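Local coordinates for protein WbmS, polysaccharide deacetylase involved in O-antigen biosynthesis (Bordetella bronchiseptica, PDB 3HFT) that probably removes acetyl groups from a polysaccharide as a zinc-binding deacetylase in the making of the O-antigen, at residues Ser134-Phe139 with Trp163-Gly168. Numbering follows the deposited sequence. Where two conformers were deposited one is given.
Sequences SILNMF and WRHWTG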
ATOM      1  N   SER A 134       6.500 -10.103  -1.273  1.00 32.10           N
ATOM      2  CA  SER A 134       7.493 -10.965  -0.629  1.00 33.59           C
ATOM      3  C   SER A 134       7.868 -10.422   0.752  1.00 32.91           C
ATOM      4  O   SER A 134       8.126 -11.188   1.680  1.00 33.84           O
ATOM      5  CB  SER A 134       8.748 -11.074  -1.478  1.00 34.04           C
ATOM      6  OG  SER A 134       9.334  -9.802  -1.578  1.00 34.43           O
ATOM      7  N   ILE A 135       7.876  -9.102   0.892  1.00 31.89           N
ATOM      8  CA  ILE A 135       8.171  -8.480   2.188  1.00 33.12           C
ATOM      9  C   ILE A 135       7.105  -8.910   3.211  1.00 33.00           C
ATOM     10  O   ILE A 135       7.445  -9.373   4.300  1.00 34.34           O
ATOM     11  CB  ILE A 135       8.300  -6.948   2.093  1.00 33.06           C
ATOM     12  CG1 ILE A 135       9.551  -6.581   1.273  1.00 31.92           C
ATOM     13  CG2 ILE A 135       8.365  -6.322   3.489  1.00 34.94           C
ATOM     14  CD1 ILE A 135       9.713  -5.075   1.007  1.00 31.62           C
ATOM     15  N   LEU A 136       5.829  -8.784   2.855  1.00 34.02           N
ATOM     16  CA  LEU A 136       4.750  -9.222   3.754  1.00 33.68           C
ATOM     17  C   LEU A 136       4.844 -10.729   4.020  1.00 34.88           C
ATOM     18  O   LEU A 136       4.599 -11.153   5.131  1.00 34.90           O
ATOM     19  CB  LEU A 136       3.376  -8.862   3.225  1.00 34.58           C
ATOM     20  CG  LEU A 136       2.838  -7.501   3.712  1.00 36.17           C
ATOM     21  CD1 LEU A 136       3.799  -6.371   3.386  1.00 40.48           C
ATOM     22  CD2 LEU A 136       1.459  -7.257   3.140  1.00 38.63           C
ATOM     23  N   ASN A 137       5.226 -11.521   3.027  1.00 36.66           N
ATOM     24  CA  ASN A 137       5.415 -12.978   3.242  1.00 36.18           C
ATOM     25  C   ASN A 137       6.492 -13.210   4.300  1.00 34.58           C
ATOM     26  O   ASN A 137       6.342 -14.045   5.203  1.00 34.45           O
ATOM     27  CB  ASN A 137       5.825 -13.692   1.933  1.00 36.83           C
ATOM     28  CG  ASN A 137       4.667 -13.862   0.951  1.00 41.84           C
ATOM     29  OD1 ASN A 137       3.509 -13.648   1.285  1.00 48.38           O
ATOM     30  ND2 ASN A 137       4.986 -14.262  -0.276  1.00 46.89           N
HETATM   31  N   MSE A 138       7.585 -12.468   4.192  0.50 34.32           N
HETATM   32  CA  MSE A 138       8.684 -12.624   5.115  0.50 35.70           C
HETATM   33  C   MSE A 138       8.334 -12.104   6.506  0.50 34.98           C
HETATM   34  O   MSE A 138       8.809 -12.654   7.509  0.50 34.03           O
HETATM   35  CB  MSE A 138       9.957 -11.962   4.569  0.50 34.83           C
HETATM   36  CG  MSE A 138      10.650 -12.785   3.453  0.50 38.95           C
HETATM   37 SE   MSE A 138      12.432 -12.120   3.055  0.38 41.02          SE
HETATM   38  CE  MSE A 138      12.672 -11.319   4.709  0.50 31.92           C
ATOM     39  N   PHE A 139       7.523 -11.045   6.577  1.00 34.55           N
ATOM     40  CA  PHE A 139       7.041 -10.549   7.863  1.00 34.27           C
ATOM     41  C   PHE A 139       6.298 -11.693   8.554  1.00 35.34           C
ATOM     42  O   PHE A 139       6.563 -12.021   9.710  1.00 34.53           O
ATOM     43  CB  PHE A 139       6.032  -9.402   7.694  1.00 33.35           C
ATOM     44  CG  PHE A 139       6.632  -8.060   7.325  1.00 35.64           C
ATOM     45  CD1 PHE A 139       7.967  -7.776   7.501  1.00 34.35           C
ATOM     46  CD2 PHE A 139       5.790  -7.036   6.936  1.00 32.86           C
ATOM     47  CE1 PHE A 139       8.465  -6.494   7.201  1.00 36.55           C
ATOM     48  CE2 PHE A 139       6.277  -5.783   6.648  1.00 37.51           C
ATOM     49  CZ  PHE A 139       7.632  -5.523   6.773  1.00 31.50           C
ATOM     50  N   TRP A 163      -8.041  -5.365   7.693  1.00 32.51           N
ATOM     51  CA  TRP A 163      -8.487  -6.532   6.960  1.00 31.00           C
ATOM     52  C   TRP A 163      -7.469  -7.662   7.025  1.00 31.60           C
ATOM     53  O   TRP A 163      -6.309  -7.448   7.356  1.00 31.32           O
ATOM     54  CB  TRP A 163      -8.820  -6.156   5.504  1.00 32.74           C
ATOM     55  CG  TRP A 163      -7.710  -5.776   4.625  1.00 31.59           C
ATOM     56  CD1 TRP A 163      -6.941  -6.627   3.897  1.00 34.15           C
ATOM     57  CD2 TRP A 163      -7.231  -4.448   4.321  1.00 30.91           C
ATOM     58  NE1 TRP A 163      -6.025  -5.933   3.175  1.00 31.89           N
ATOM     59  CE2 TRP A 163      -6.182  -4.592   3.402  1.00 31.40           C
ATOM     60  CE3 TRP A 163      -7.584  -3.169   4.747  1.00 34.12           C
ATOM     61  CZ2 TRP A 163      -5.482  -3.517   2.896  1.00 28.63           C
ATOM     62  CZ3 TRP A 163      -6.906  -2.095   4.251  1.00 33.04           C
ATOM     63  CH2 TRP A 163      -5.845  -2.265   3.330  1.00 34.00           C
ATOM     64  N   ARG A 164      -7.918  -8.879   6.725  1.00 32.31           N
ATOM     65  CA  ARG A 164      -7.038 -10.028   6.713  1.00 33.16           C
ATOM     66  C   ARG A 164      -6.189 -10.051   5.448  1.00 33.42           C
ATOM     67  O   ARG A 164      -6.728  -9.971   4.342  1.00 31.90           O
ATOM     68  CB  ARG A 164      -7.826 -11.324   6.717  1.00 34.79           C
ATOM     69  CG  ARG A 164      -8.619 -11.541   7.953  1.00 44.07           C
ATOM     70  CD  ARG A 164      -9.541 -12.719   7.788  1.00 56.26           C
ATOM     71  NE  ARG A 164     -10.763 -12.533   8.579  1.00 59.35           N
ATOM     72  CZ  ARG A 164     -10.942 -12.945   9.832  1.00 66.39           C
ATOM     73  NH1 ARG A 164      -9.984 -13.597  10.500  1.00 69.28           N
ATOM     74  NH2 ARG A 164     -12.111 -12.706  10.419  1.00 70.45           N
ATOM     75  N   HIS A 165      -4.881 -10.237   5.616  1.00 33.56           N
ATOM     76  CA  HIS A 165      -3.993 -10.443   4.474  1.00 33.94           C
ATOM     77  C   HIS A 165      -4.116 -11.899   4.015  1.00 34.62           C
ATOM     78  O   HIS A 165      -4.518 -12.763   4.801  1.00 35.11           O
ATOM     79  CB  HIS A 165      -2.565 -10.102   4.841  1.00 34.01           C
ATOM     80  CG  HIS A 165      -1.639 -10.080   3.671  1.00 35.56           C
ATOM     81  ND1 HIS A 165      -1.917  -9.363   2.532  1.00 33.22           N
ATOM     82  CD2 HIS A 165      -0.437 -10.665   3.466  1.00 34.02           C
ATOM     83  CE1 HIS A 165      -0.943  -9.537   1.661  1.00 36.39           C
ATOM     84  NE2 HIS A 165      -0.035 -10.328   2.195  1.00 33.22           N
ATOM     85  N   TRP A 166      -3.740 -12.190   2.773  1.00 33.33           N
ATOM     86  CA  TRP A 166      -3.880 -13.542   2.232  1.00 33.46           C
ATOM     87  C   TRP A 166      -2.836 -14.551   2.709  1.00 38.51           C
ATOM     88  O   TRP A 166      -2.963 -15.731   2.367  1.00 37.91           O
ATOM     89  CB  TRP A 166      -3.907 -13.526   0.700  1.00 35.93           C
ATOM     90  CG  TRP A 166      -2.676 -12.983   0.029  1.00 30.29           C
ATOM     91  CD1 TRP A 166      -1.498 -13.625  -0.154  1.00 38.17           C
ATOM     92  CD2 TRP A 166      -2.522 -11.683  -0.565  1.00 33.54           C
ATOM     93  NE1 TRP A 166      -0.607 -12.803  -0.807  1.00 36.41           N
ATOM     94  CE2 TRP A 166      -1.216 -11.608  -1.076  1.00 33.68           C
ATOM     95  CE3 TRP A 166      -3.351 -10.576  -0.696  1.00 32.21           C
ATOM     96  CZ2 TRP A 166      -0.730 -10.480  -1.720  1.00 35.46           C
ATOM     97  CZ3 TRP A 166      -2.868  -9.454  -1.347  1.00 35.57           C
ATOM     98  CH2 TRP A 166      -1.565  -9.403  -1.835  1.00 35.69           C
ATOM     99  N   THR A 167      -1.812 -14.117   3.443  1.00 39.35           N
ATOM    100  CA  THR A 167      -0.820 -15.024   4.006  1.00 46.28           C
ATOM    101  C   THR A 167      -0.421 -14.621   5.414  1.00 49.14           C
ATOM    102  O   THR A 167      -0.568 -13.468   5.810  1.00 47.80           O
ATOM    103  CB  THR A 167       0.525 -15.066   3.216  1.00 48.20           C
ATOM    104  OG1 THR A 167       1.166 -13.794   3.270  1.00 47.98           O
ATOM    105  CG2 THR A 167       0.346 -15.506   1.762  1.00 54.74           C
ATOM    106  N   GLY A 168       0.113 -15.598   6.149  1.00 53.36           N
ATOM    107  CA  GLY A 168       0.653 -15.396   7.506  1.00 52.88           C
ATOM    108  C   GLY A 168      -0.367 -15.126   8.613  1.00 51.93           C
ATOM    109  O   GLY A 168       0.027 -14.755   9.706  1.00 56.17           O
TER
HETATM  110  O   HOH W   1       2.223 -11.418   0.980  1.00 30.88           O
HETATM  111  O   HOH W   2       1.843 -14.327  -1.064  1.00 43.19           O
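With chi1 at -75° the carboxamide of Asn137 swings beside its backbone N and reaches past the helix flank, where Thr167 meets it: chi1 of 64° sets OG1 between the threonine's N and carbonyl carbon, facing the amide. The hydroxyl donates to Asn137 OD1, with 3.1 Å between OG1 and OD1. It arrives at a C=O...O angle of 153°, tilted a little out of the carbonyl plane. A threonine suits the place because OG1 gives the proton while CG2 lies against the same oxygen.

Two waters also donate to Asn137 OD1. One, 2.6 Å from OD1, meets the edge of the His165 imidazole, its oxygen in the ring plane and 2.8 Å from NE2; the other accepts from Trp166 NE1, 2.9 Å from that water's oxygen. Asparagine suits this spot because its carboxamide oxygen can accept several donors, linking it to three consecutive residues, two of them through water.

One residue earlier, Leu136 lays methyl CD2 over a face of the His165 ring in a CH-pi contact, 3.7 Å from its centroid. The branched leucine offers a nonpolar methyl, and the imidazole joins a flat face for it to a polar edge nitrogen for the water. Trp166 CG lies over the rim of the opposite face, while His165 CE1 points onto the indole face, the two planes being inclined. Leu136 and His165 also touch Arg172 of strand 171-172.

The contact ties helix 133-141 to the loop that follows strand 163-164, away from the zinc site. Three donors converging on one amide oxygen satisfy it well and should restrain rotation of the carboxamide, while the Leu136 methyl over one face and the water at NE2 probably limit the imidazole's tilt.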